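Alpha-L-rhamnosidase (Aspergillus terreus, PDB 6GSZ) probably hydrolyses terminal non-reducing alpha-L-rhamnose residues in alpha-L-rhamnosides, and carries bound calcium. Local coordinates at residues E773-L778 with Q799-K804; V792-D797 with V845-G850; R786-E791 with G810-K815; S717-T722 with G765-W770. All coordinates share one frame; numbering follows the deposited sequence. Where two conformers were deposited one is given.

Contact 1: residues E773-L778 with Q799-K804; sequences EVIGGL and QQASTK
T803 stands over the backbone of G776, and on that pairing the whole contact turns: its OG1 lies 3.2 Å from G776 CA and its CB 3.9 Å from the same carbon. Because the glycine carries no side chain, the strand can come in close; T803 and G776 have their CA atoms 5.3 Å apart. The two branches of the threonine divide the work. A chi1 of -49° sets OG1 beside the backbone N and over the glycine, which turns the CG2 methyl to the leucine. L778 answers from beyond the turn, its CD1 3.9 Å from T803 CG2, and the two side chains run past each other in opposite directions instead of meeting end to end.

The arrangement is a worked case of how a helical catalytic domain is joined to a beta-sandwich. Helix 768-775, in the six-hairpin glycosidase domain, has a wider pi-type turn at 773-775, and the chain then breaks at G777, whose phi is positive (81°), to enter strand 778-780 of the C-terminal domain. Strand 800-807 belongs to the facing sheet, so L778 and T803 meet across the sandwich interior. F432 of strand 430-434 touches both T803 and I775, and the backbone oxygens at the turn find donors on the next strand: I775 O takes W816 NE1 and G776 O takes T814 OG1.

I775 adds a smaller apolar touch. Its CG2, anti to the backbone N, reaches A801 CB at 3.8 Å.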
loop_
_atom_site.group_PDB
_atom_site.type_symbol
_atom_site.label_atom_id
_atom_site.label_comp_id
_atom_site.label_asym_id
_atom_site.label_seq_id
_atom_site.Cartn_x
_atom_site.Cartn_y
_atom_site.Cartn_z
ATOM N N GLU A 773 -12.129 -11.283 10.075
ATOM C CA GLU A 773 -11.896 -12.700 10.426
ATOM C C GLU A 773 -12.864 -13.230 11.489
ATOM O O GLU A 773 -13.087 -14.436 11.537
ATOM C CB GLU A 773 -10.483 -12.917 10.966
ATOM C CG GLU A 773 -9.391 -12.544 9.965
ATOM C CD GLU A 773 -7.984 -12.867 10.452
ATOM O OE1 GLU A 773 -7.838 -13.568 11.492
ATOM O OE2 GLU A 773 -7.034 -12.349 9.839
ATOM N N VAL A 774 -13.387 -12.369 12.343
ATOM C CA VAL A 774 -14.196 -12.822 13.463
ATOM C C VAL A 774 -15.661 -12.427 13.244
ATOM O O VAL A 774 -16.546 -13.284 13.273
ATOM C CB VAL A 774 -13.637 -12.331 14.814
ATOM C CG1 VAL A 774 -14.518 -12.795 15.934
ATOM C CG2 VAL A 774 -12.215 -12.835 15.034
ATOM N N ILE A 775 -15.946 -11.151 12.989
ATOM C CA ILE A 775 -17.343 -10.760 12.641
ATOM C C ILE A 775 -17.716 -11.418 11.307
ATOM O O ILE A 775 -18.776 -12.038 11.174
ATOM C CB ILE A 775 -17.551 -9.239 12.580
ATOM C CG1 ILE A 775 -17.132 -8.552 13.885
ATOM C CG2 ILE A 775 -19.007 -8.937 12.228
ATOM C CD1 ILE A 775 -17.351 -7.055 13.877
ATOM N N GLY A 776 -16.817 -11.312 10.322
ATOM C CA GLY A 776 -17.037 -11.891 8.997
ATOM C C GLY A 776 -16.660 -13.353 8.909
ATOM O O GLY A 776 -17.029 -14.021 7.943
ATOM N N GLY A 777 -15.863 -13.824 9.872
ATOM C CA GLY A 777 -15.507 -15.210 9.961
ATOM C C GLY A 777 -14.391 -15.693 9.054
ATOM O O GLY A 777 -14.029 -16.859 9.153
ATOM N N LEU A 778 -13.842 -14.865 8.153
ATOM C CA LEU A 778 -13.008 -15.378 7.067
ATOM C C LEU A 778 -11.519 -15.264 7.401
ATOM O O LEU A 778 -11.005 -14.160 7.651
ATOM C CB LEU A 778 -13.299 -14.567 5.813
ATOM C CG LEU A 778 -14.642 -14.819 5.146
ATOM C CD1 LEU A 778 -14.899 -13.770 4.094
ATOM C CD2 LEU A 778 -14.661 -16.191 4.536
ATOM N N GLN A 799 -27.119 -7.674 14.290
ATOM C CA GLN A 799 -28.196 -8.462 13.736
ATOM C C GLN A 799 -27.757 -9.140 12.429
ATOM O O GLN A 799 -28.369 -10.088 12.007
ATOM C CB GLN A 799 -29.423 -7.572 13.514
ATOM C CG GLN A 799 -30.053 -7.037 14.797
ATOM C CD GLN A 799 -29.701 -5.597 15.113
ATOM O OE1 GLN A 799 -29.766 -4.706 14.260
ATOM N NE2 GLN A 799 -29.350 -5.350 16.368
ATOM N N GLN A 800 -26.740 -8.590 11.756
ATOM C CA GLN A 800 -26.267 -9.143 10.486
ATOM C C GLN A 800 -24.904 -8.563 10.115
ATOM O O GLN A 800 -24.535 -7.486 10.590
ATOM C CB GLN A 800 -27.204 -8.899 9.315
ATOM C CG GLN A 800 -27.617 -7.482 9.062
ATOM C CD GLN A 800 -28.456 -7.482 7.799
ATOM O OE1 GLN A 800 -27.939 -7.441 6.678
ATOM N NE2 GLN A 800 -29.754 -7.640 7.965
ATOM N N ALA A 801 -24.176 -9.304 9.269
ATOM C CA ALA A 801 -22.950 -8.766 8.673
ATOM C C ALA A 801 -22.677 -9.466 7.353
ATOM O O ALA A 801 -23.016 -10.639 7.166
ATOM C CB ALA A 801 -21.790 -8.914 9.612
ATOM N N SER A 802 -22.059 -8.714 6.439
ATOM C CA SER A 802 -21.695 -9.205 5.126
ATOM C C SER A 802 -20.226 -8.881 4.869
ATOM O O SER A 802 -19.799 -7.716 4.931
ATOM C CB SER A 802 -22.573 -8.616 4.036
ATOM O OG SER A 802 -23.937 -8.933 4.254
ATOM N N THR A 803 -19.466 -9.903 4.500
ATOM C CA THR A 803 -18.045 -9.806 4.257
ATOM C C THR A 803 -17.740 -10.537 2.958
ATOM O O THR A 803 -18.179 -11.649 2.780
ATOM C CB THR A 803 -17.260 -10.396 5.446
ATOM O OG1 THR A 803 -17.770 -9.854 6.680
ATOM C CG2 THR A 803 -15.766 -10.155 5.313
ATOM N N LYS A 804 -16.891 -9.957 2.097
ATOM C CA LYS A 804 -16.507 -10.538 0.844
ATOM C C LYS A 804 -14.987 -10.427 0.701
ATOM O O LYS A 804 -14.416 -9.375 1.037
ATOM C CB LYS A 804 -17.171 -9.801 -0.339
ATOM C CG LYS A 804 -18.685 -9.734 -0.312
ATOM C CD LYS A 804 -19.279 -9.124 -1.564
ATOM C CE LYS A 804 -20.776 -8.945 -1.436
ATOM N NZ LYS A 804 -21.363 -8.208 -2.584
#

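Contact 2: residues V792-D797 with V845-G850; sequences VVPGGD and VLPGKG
P794 and P847 form the tight part of this contact, two pyrrolidine rings crossing at about a right angle so that the CD corner of one rests on the CB-CG side of the other. P794 CD is 3.8 Å from P847 CB and 4.1 Å from P847 CG. The same P847 ring also lies beside a carbonyl, its CB 4.0 Å from V792 O, and so fills the corner between that peptide and the neighbouring proline. F830 of strand 828-836 touches V792, P794 and P847 alike, so all three share one aromatic neighbour.

These loops continue from strands 787-790 and 841-845, parallel neighbours in one sheet of the C-terminal beta-sandwich. Direct pairing persists as far as V845 with I790; beyond it the chains splay, leaving V792 N 4.3 Å from V845 O.

Solvent takes over where the ladder opens. Water 1 accepts from V792 N at 3.0 Å and donates to V845 O, standing in for the direct bond. Water 2 donates to V792 O at 2.7 Å and also to V845 O at 2.8 Å. The carbonyl of V845 thus receives two water hydrogens, while both polar backbone atoms of V792 are served. Past the prolines the chains part company: G795 and G796 lead one loop to D797, whose OD2 forms a salt bridge with R720, whereas G848 turns the other through exposed K849.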
loop_
_atom_site.group_PDB
_atom_site.type_symbol
_atom_site.label_atom_id
_atom_site.label_comp_id
_atom_site.label_asym_id
_atom_site.label_seq_id
_atom_site.Cartn_x
_atom_site.Cartn_y
_atom_site.Cartn_z
ATOM N N VAL A 792 -17.620 -17.493 11.891
ATOM C CA VAL A 792 -18.303 -16.323 12.332
ATOM C C VAL A 792 -18.589 -16.405 13.832
ATOM O O VAL A 792 -19.149 -17.405 14.291
ATOM C CB VAL A 792 -19.621 -16.102 11.574
ATOM C CG1 VAL A 792 -20.447 -15.002 12.244
ATOM C CG2 VAL A 792 -19.376 -15.855 10.099
ATOM N N VAL A 793 -18.251 -15.365 14.585
ATOM C CA VAL A 793 -18.576 -15.263 16.003
ATOM C C VAL A 793 -19.495 -14.066 16.205
ATOM O O VAL A 793 -19.020 -12.937 16.314
ATOM C CB VAL A 793 -17.322 -15.189 16.893
ATOM C CG1 VAL A 793 -17.696 -15.219 18.373
ATOM C CG2 VAL A 793 -16.341 -16.311 16.585
ATOM N N PRO A 794 -20.832 -14.256 16.214
ATOM C CA PRO A 794 -21.747 -13.140 16.392
ATOM C C PRO A 794 -21.636 -12.604 17.824
ATOM O O PRO A 794 -21.233 -13.313 18.731
ATOM C CB PRO A 794 -23.154 -13.702 16.114
ATOM C CG PRO A 794 -22.998 -15.185 16.004
ATOM C CD PRO A 794 -21.527 -15.540 16.083
ATOM N N GLY A 795 -22.016 -11.336 17.975
ATOM C CA GLY A 795 -21.984 -10.676 19.236
ATOM C C GLY A 795 -22.218 -9.201 19.045
ATOM O O GLY A 795 -22.589 -8.760 17.968
ATOM N N GLY A 796 -22.051 -8.459 20.128
ATOM C CA GLY A 796 -22.127 -7.018 20.092
ATOM C C GLY A 796 -23.485 -6.492 19.663
ATOM O O GLY A 796 -23.577 -5.386 19.118
ATOM N N ASP A 797 -24.555 -7.251 19.915
ATOM C CA ASP A 797 -25.892 -6.811 19.441
ATOM C C ASP A 797 -25.962 -6.602 17.907
ATOM O O ASP A 797 -26.915 -5.969 17.410
ATOM C CB ASP A 797 -26.359 -5.563 20.196
ATOM C CG ASP A 797 -26.780 -5.837 21.637
ATOM O OD1 ASP A 797 -27.283 -6.933 21.888
ATOM O OD2 ASP A 797 -26.608 -4.934 22.502
ATOM N N VAL A 845 -17.229 -23.452 10.807
ATOM C CA VAL A 845 -17.408 -23.695 12.238
ATOM C C VAL A 845 -18.627 -22.884 12.682
ATOM O O VAL A 845 -18.562 -21.646 12.737
ATOM C CB VAL A 845 -16.147 -23.271 13.021
ATOM C CG1 VAL A 845 -16.310 -23.530 14.510
ATOM C CG2 VAL A 845 -14.897 -23.939 12.468
ATOM N N LEU A 846 -19.741 -23.575 12.946
ATOM C CA LEU A 846 -20.960 -22.858 13.286
ATOM C C LEU A 846 -20.875 -22.414 14.735
ATOM O O LEU A 846 -20.207 -23.076 15.545
ATOM C CB LEU A 846 -22.173 -23.731 12.972
ATOM C CG LEU A 846 -22.299 -24.070 11.482
ATOM C CD1 LEU A 846 -23.343 -25.136 11.266
ATOM C CD2 LEU A 846 -22.666 -22.853 10.660
ATOM N N PRO A 847 -21.506 -21.272 15.069
ATOM C CA PRO A 847 -21.375 -20.674 16.383
ATOM C C PRO A 847 -22.031 -21.464 17.502
ATOM O O PRO A 847 -22.941 -22.268 17.254
ATOM C CB PRO A 847 -22.014 -19.280 16.275
ATOM C CG PRO A 847 -22.791 -19.288 14.996
ATOM C CD PRO A 847 -22.265 -20.426 14.145
ATOM N N GLY A 848 -21.540 -21.191 18.720
ATOM C CA GLY A 848 -22.109 -21.705 19.940
ATOM C C GLY A 848 -21.310 -22.867 20.503
ATOM O O GLY A 848 -20.361 -23.363 19.864
ATOM N N LYS A 849 -21.713 -23.281 21.713
ATOM C CA LYS A 849 -21.148 -24.428 22.451
ATOM C C LYS A 849 -21.438 -25.696 21.646
ATOM O O LYS A 849 -22.588 -25.937 21.284
ATOM C CB LYS A 849 -21.754 -24.544 23.861
ATOM N N GLY A 850 -20.376 -26.452 21.333
ATOM C CA GLY A 850 -20.464 -27.681 20.540
ATOM C C GLY A 850 -20.929 -27.420 19.115
ATOM O O GLY A 850 -21.455 -28.307 18.436
HETATM O O HOH W 1 -19.135 -19.744 10.604
HETATM O O HOH W 2 -18.203 -19.894 14.848
#

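Contact 3: residues R786-E791 with G810-K815; sequences RRINIE and GMASTK. With CA (calcium ion), chain M.
I790 lays its CG2 methyl against that of T814, the CG2-CG2 distance being 3.6 Å, in the interior of the C-terminal beta-sandwich. The strands concerned, 787-790 and 810-819, lie in different sheets, with no hydrogen bond between these segments; CA atoms of I790 and T814 remain 8.0 Å apart, and side chains alone span the gap. The isoleucine and threonine side chains lie alongside each other, pointing opposite ways. A chi1 of 59° points T814 CG2 away from its own carbonyl carbon and leaves OG1 for G776 O. Two residues back, I788 makes a lighter version of the same touch, CD1 to A812 CB at 4.1 Å. L778, on the neighbouring strand, borders I788, I790 and T814.

The next side chain, E791, heads the other way and can be followed outward. CB leaves pointing away from segment 810-815. CG, anti to the backbone N (chi1 -177°), packs on V845 CB of the adjoining strand. The chain stays extended to CD, where the carboxylate becomes a bidentate ligand: OE1 and OE2 each lie 2.4 Å from the calcium ion. Five waters supply the remaining ligands, giving seven oxygen ligands in all, two of them from E791. In one of the two conformers modelled for N789, and so perhaps for part of the time, ND2 donates at 2.9 Å to OE1, with an angle of 154°, using the anti lone pair of that already metal-bound oxygen.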
loop_
_atom_site.group_PDB
_atom_site.type_symbol
_atom_site.label_atom_id
_atom_site.label_comp_id
_atom_site.label_asym_id
_atom_site.label_seq_id
_atom_site.Cartn_x
_atom_site.Cartn_y
_atom_site.Cartn_z
ATOM N N ARG A 786 -6.242 -21.292 -0.423
ATOM C CA ARG A 786 -6.809 -22.457 -1.107
ATOM C C ARG A 786 -7.634 -23.306 -0.131
ATOM O O ARG A 786 -8.504 -24.109 -0.559
ATOM C CB ARG A 786 -5.681 -23.315 -1.681
ATOM C CG ARG A 786 -6.113 -24.384 -2.674
ATOM C CD ARG A 786 -4.926 -25.297 -3.009
ATOM N NE ARG A 786 -4.510 -26.080 -1.831
ATOM C CZ ARG A 786 -4.889 -27.322 -1.531
ATOM N NH1 ARG A 786 -5.637 -28.005 -2.393
ATOM N NH2 ARG A 786 -4.542 -27.801 -0.346
ATOM N N ARG A 787 -7.368 -23.126 1.171
ATOM C CA ARG A 787 -8.217 -23.671 2.213
ATOM C C ARG A 787 -8.617 -22.496 3.101
ATOM O O ARG A 787 -7.777 -21.588 3.326
ATOM C CB ARG A 787 -7.476 -24.706 3.078
ATOM C CG ARG A 787 -7.031 -25.941 2.324
ATOM C CD ARG A 787 -8.303 -26.733 2.059
ATOM N NE ARG A 787 -8.103 -27.999 1.350
ATOM C CZ ARG A 787 -8.201 -28.136 0.037
ATOM N NH1 ARG A 787 -8.403 -27.058 -0.708
ATOM N NH2 ARG A 787 -8.063 -29.338 -0.510
ATOM N N ILE A 788 -9.898 -22.390 3.410
ATOM C CA ILE A 788 -10.497 -21.254 4.048
ATOM C C ILE A 788 -11.138 -21.677 5.370
ATOM O O ILE A 788 -11.830 -22.710 5.410
ATOM C CB ILE A 788 -11.535 -20.605 3.115
ATOM C CG1 ILE A 788 -10.902 -20.350 1.746
ATOM C CG2 ILE A 788 -12.129 -19.349 3.736
ATOM C CD1 ILE A 788 -11.841 -19.785 0.712
ATOM N N ASN A 789 -10.966 -20.895 6.435
ATOM C CA ASN A 789 -11.745 -21.111 7.689
ATOM C C ASN A 789 -12.887 -20.090 7.665
ATOM O O ASN A 789 -12.663 -18.913 7.319
ATOM C CB ASN A 789 -10.816 -21.079 8.919
ATOM C CG ASN A 789 -11.412 -21.627 10.207
ATOM O OD1 ASN A 789 -11.635 -22.847 10.343
ATOM N ND2 ASN A 789 -11.615 -20.755 11.201
ATOM N N ILE A 790 -14.091 -20.566 7.979
ATOM C CA ILE A 790 -15.280 -19.753 8.025
ATOM C C ILE A 790 -15.889 -19.906 9.411
ATOM O O ILE A 790 -16.601 -20.914 9.672
ATOM C CB ILE A 790 -16.277 -20.077 6.904
ATOM C CG1 ILE A 790 -15.571 -19.995 5.553
ATOM C CG2 ILE A 790 -17.454 -19.125 7.004
ATOM C CD1 ILE A 790 -16.450 -20.197 4.354
ATOM N N GLU A 791 -15.545 -18.992 10.311
ATOM C CA GLU A 791 -15.823 -19.127 11.747
ATOM C C GLU A 791 -16.353 -17.772 12.235
ATOM O O GLU A 791 -15.645 -17.017 12.883
ATOM C CB GLU A 791 -14.560 -19.630 12.484
ATOM C CG GLU A 791 -14.715 -19.901 13.983
ATOM C CD GLU A 791 -13.492 -20.526 14.663
ATOM O OE1 GLU A 791 -12.513 -20.851 13.988
ATOM O OE2 GLU A 791 -13.461 -20.668 15.885
ATOM N N GLY A 810 -11.036 -16.750 -6.626
ATOM C CA GLY A 810 -12.367 -16.240 -6.812
ATOM C C GLY A 810 -12.995 -15.816 -5.492
ATOM O O GLY A 810 -12.344 -15.816 -4.418
ATOM N N MET A 811 -14.251 -15.378 -5.571
ATOM C CA MET A 811 -14.884 -14.743 -4.430
ATOM C C MET A 811 -15.228 -15.744 -3.324
ATOM O O MET A 811 -15.836 -16.807 -3.579
ATOM C CB MET A 811 -16.157 -14.020 -4.861
ATOM C CG MET A 811 -16.714 -13.102 -3.793
ATOM S SD MET A 811 -15.625 -11.712 -3.394
ATOM C CE MET A 811 -15.690 -10.848 -4.953
ATOM N N ALA A 812 -14.810 -15.406 -2.097
ATOM C CA ALA A 812 -15.310 -16.014 -0.876
ATOM C C ALA A 812 -16.190 -14.995 -0.161
ATOM O O ALA A 812 -15.913 -13.795 -0.220
ATOM C CB ALA A 812 -14.188 -16.440 0.037
ATOM N N SER A 813 -17.242 -15.425 0.521
ATOM C CA SER A 813 -18.057 -14.440 1.231
ATOM C C SER A 813 -18.825 -15.105 2.348
ATOM O O SER A 813 -19.129 -16.315 2.281
ATOM C CB SER A 813 -19.017 -13.707 0.319
ATOM O OG SER A 813 -20.028 -14.549 -0.199
ATOM N N THR A 814 -19.220 -14.279 3.319
ATOM C CA THR A 814 -20.194 -14.663 4.328
ATOM C C THR A 814 -21.274 -13.582 4.391
ATOM O O THR A 814 -21.016 -12.388 4.307
ATOM C CB THR A 814 -19.551 -14.854 5.706
ATOM O OG1 THR A 814 -18.920 -13.624 6.090
ATOM C CG2 THR A 814 -18.542 -15.975 5.685
ATOM N N LYS A 815 -22.509 -14.023 4.551
ATOM C CA LYS A 815 -23.626 -13.169 4.894
ATOM C C LYS A 815 -24.386 -13.910 5.992
ATOM O O LYS A 815 -24.845 -15.022 5.769
ATOM C CB LYS A 815 -24.549 -12.903 3.700
ATOM C CG LYS A 815 -25.755 -12.008 3.983
ATOM C CD LYS A 815 -26.740 -11.892 2.811
ATOM C CE LYS A 815 -27.270 -13.231 2.340
ATOM N NZ LYS A 815 -28.234 -13.113 1.216
HETATM CA CA CA M . -11.079 -21.132 15.865
HETATM O O HOH W 3 -9.529 -19.842 14.082
HETATM O O HOH W 4 -10.165 -22.189 13.637
HETATM O O HOH W 5 -11.785 -23.594 15.172
HETATM O O HOH W 6 -12.221 -22.257 17.565
HETATM O O HOH W 7 -10.683 -20.625 18.131
#

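Contact 4: residues S717-T722 with G765-W770; sequences SMLRQT and GSVGSW
L719 and W770 meet at a slant, the leucine bringing its CD2 methyl to the six-membered end of the indole, where CZ3 lies 4.0 Å away. Both side chains leave their helices with CG anti to the backbone N, and this extension lets them bridge backbones that are far apart: L719 CA stays 8.9 Å from V767 CA, the nearest pair. The second leucine methyl is turned to the valine, CD1 standing 4.3 Å from V767 CG2, so one forked side chain straddles two partners.

V767 and W770 present themselves together because they are three residues apart, where a 3-10 turn passes into an alpha helix. The 3-10 segment leads into the helix with W770 N bonded to V767 O at 2.9 Å. In segment 717-722, Q721 folds back and its NE2 donates to S717 O at 3.1 Å (161°).

The helices belong to the six-hairpin glycosidase domain, and the contact lies in its buried interior. I439 and L442 of helix 437-453 also touch L719, while F715 and Y716 meet W770 edge-to-face.

Every touch between the two segments is apolar, without a hydrogen bond. The contact therefore rests on shape and burial, and the indole's one polar atom, NE1, is satisfied elsewhere by S707 OG.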
loop_
_atom_site.group_PDB
_atom_site.type_symbol
_atom_site.label_atom_id
_atom_site.label_comp_id
_atom_site.label_asym_id
_atom_site.label_seq_id
_atom_site.Cartn_x
_atom_site.Cartn_y
_atom_site.Cartn_z
ATOM N N SER A 717 -17.475 -5.522 23.249
ATOM C CA SER A 717 -17.798 -4.405 24.150
ATOM C C SER A 717 -16.783 -3.272 23.961
ATOM O O SER A 717 -17.174 -2.116 23.987
ATOM C CB SER A 717 -17.892 -4.854 25.576
ATOM O OG SER A 717 -18.989 -5.741 25.741
ATOM N N MET A 718 -15.492 -3.617 23.773
ATOM C CA MET A 718 -14.492 -2.591 23.441
ATOM C C MET A 718 -14.831 -1.922 22.106
ATOM O O MET A 718 -14.770 -0.680 21.984
ATOM C CB MET A 718 -13.094 -3.205 23.329
ATOM C CG MET A 718 -12.622 -3.873 24.595
ATOM S SD MET A 718 -10.872 -4.314 24.535
ATOM C CE MET A 718 -10.162 -2.705 24.770
ATOM N N LEU A 719 -15.172 -2.716 21.103
ATOM C CA LEU A 719 -15.414 -2.202 19.748
ATOM C C LEU A 719 -16.613 -1.259 19.705
ATOM O O LEU A 719 -16.597 -0.297 18.931
ATOM C CB LEU A 719 -15.597 -3.378 18.790
ATOM C CG LEU A 719 -15.787 -3.028 17.320
ATOM C CD1 LEU A 719 -14.555 -2.313 16.776
ATOM C CD2 LEU A 719 -16.085 -4.262 16.502
ATOM N N ARG A 720 -17.585 -1.453 20.601
ATOM C CA ARG A 720 -18.792 -0.627 20.625
ATOM C C ARG A 720 -18.611 0.649 21.459
ATOM O O ARG A 720 -19.512 1.507 21.411
ATOM C CB ARG A 720 -19.970 -1.449 21.152
ATOM C CG ARG A 720 -20.367 -2.584 20.230
ATOM C CD ARG A 720 -21.451 -3.448 20.828
ATOM N NE ARG A 720 -22.621 -2.666 21.201
ATOM C CZ ARG A 720 -23.662 -3.160 21.851
ATOM N NH1 ARG A 720 -23.543 -4.299 22.513
ATOM N NH2 ARG A 720 -24.819 -2.521 21.807
ATOM N N GLN A 721 -17.489 0.792 22.177
ATOM C CA GLN A 721 -17.288 2.007 23.010
ATOM C C GLN A 721 -17.173 3.232 22.096
ATOM O O GLN A 721 -16.541 3.150 21.061
ATOM C CB GLN A 721 -16.004 1.938 23.829
ATOM C CG GLN A 721 -16.050 0.940 24.953
ATOM C CD GLN A 721 -17.272 1.130 25.814
ATOM O OE1 GLN A 721 -17.487 2.213 26.372
ATOM N NE2 GLN A 721 -18.064 0.065 25.934
ATOM N N THR A 722 -17.799 4.340 22.502
ATOM C CA THR A 722 -17.741 5.557 21.725
ATOM C C THR A 722 -17.017 6.689 22.444
ATOM O O THR A 722 -16.841 7.755 21.818
ATOM C CB THR A 722 -19.134 6.016 21.299
ATOM O OG1 THR A 722 -19.913 6.207 22.481
ATOM C CG2 THR A 722 -19.789 5.014 20.379
ATOM N N GLY A 765 -6.263 1.251 12.541
ATOM C CA GLY A 765 -7.118 0.544 11.619
ATOM C C GLY A 765 -6.777 -0.945 11.532
ATOM O O GLY A 765 -7.474 -1.668 10.830
ATOM N N SER A 766 -5.730 -1.394 12.233
ATOM C CA SER A 766 -5.391 -2.831 12.343
ATOM C C SER A 766 -6.507 -3.674 12.971
ATOM O O SER A 766 -6.478 -4.886 12.839
ATOM C CB SER A 766 -4.096 -3.019 13.094
ATOM O OG SER A 766 -4.185 -2.526 14.417
ATOM N N VAL A 767 -7.467 -3.026 13.623
ATOM C CA VAL A 767 -8.687 -3.705 14.079
ATOM C C VAL A 767 -9.486 -4.264 12.896
ATOM O O VAL A 767 -10.310 -5.165 13.084
ATOM C CB VAL A 767 -9.562 -2.795 14.958
ATOM C CG1 VAL A 767 -10.234 -1.699 14.156
ATOM C CG2 VAL A 767 -10.586 -3.599 15.744
ATOM N N GLY A 768 -9.250 -3.807 11.661
ATOM C CA GLY A 768 -9.982 -4.260 10.507
ATOM C C GLY A 768 -9.927 -5.771 10.355
ATOM O O GLY A 768 -10.921 -6.408 9.946
ATOM N N SER A 769 -8.770 -6.369 10.630
ATOM C CA SER A 769 -8.642 -7.832 10.501
ATOM C C SER A 769 -9.596 -8.580 11.417
ATOM O O SER A 769 -9.985 -9.692 11.082
ATOM C CB SER A 769 -7.222 -8.310 10.713
ATOM O OG SER A 769 -6.749 -8.029 12.005
ATOM N N TRP A 770 -9.917 -7.992 12.570
ATOM C CA TRP A 770 -10.879 -8.637 13.474
ATOM C C TRP A 770 -12.280 -8.555 12.858
ATOM O O TRP A 770 -13.091 -9.503 12.954
ATOM C CB TRP A 770 -10.841 -8.017 14.873
ATOM C CG TRP A 770 -11.496 -8.852 15.928
ATOM C CD1 TRP A 770 -10.886 -9.831 16.640
ATOM C CD2 TRP A 770 -12.835 -8.723 16.425
ATOM N NE1 TRP A 770 -11.779 -10.376 17.514
ATOM C CE2 TRP A 770 -12.987 -9.748 17.386
ATOM C CE3 TRP A 770 -13.935 -7.909 16.126
ATOM C CZ2 TRP A 770 -14.177 -9.933 18.085
ATOM C CZ3 TRP A 770 -15.110 -8.102 16.818
ATOM C CH2 TRP A 770 -15.223 -9.094 17.791
#

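How the contacts relate
From the N terminus, contact 4 closes first, bringing helix 712-719 against the start of helix 768-775 within the catalytic domain. Helix 768-775 then opens contact 1, so these two stand in series. The remaining three interlock: segments 773-778, 786-791 and 792-797 all open before 799-804 closes contact 1; 810-815 next closes contact 3, and 845-850 closes contact 2 last. Each pair among contacts 1, 2 and 3 therefore crosses. Contact 3 joins the two sheets of the C-terminal sandwich, contact 2 links loops at the end of one, and contact 1 seats that sandwich on the helical domain. A probable backbone hydrogen bond from V793 N to V774 O ties contact 2 to contact 1.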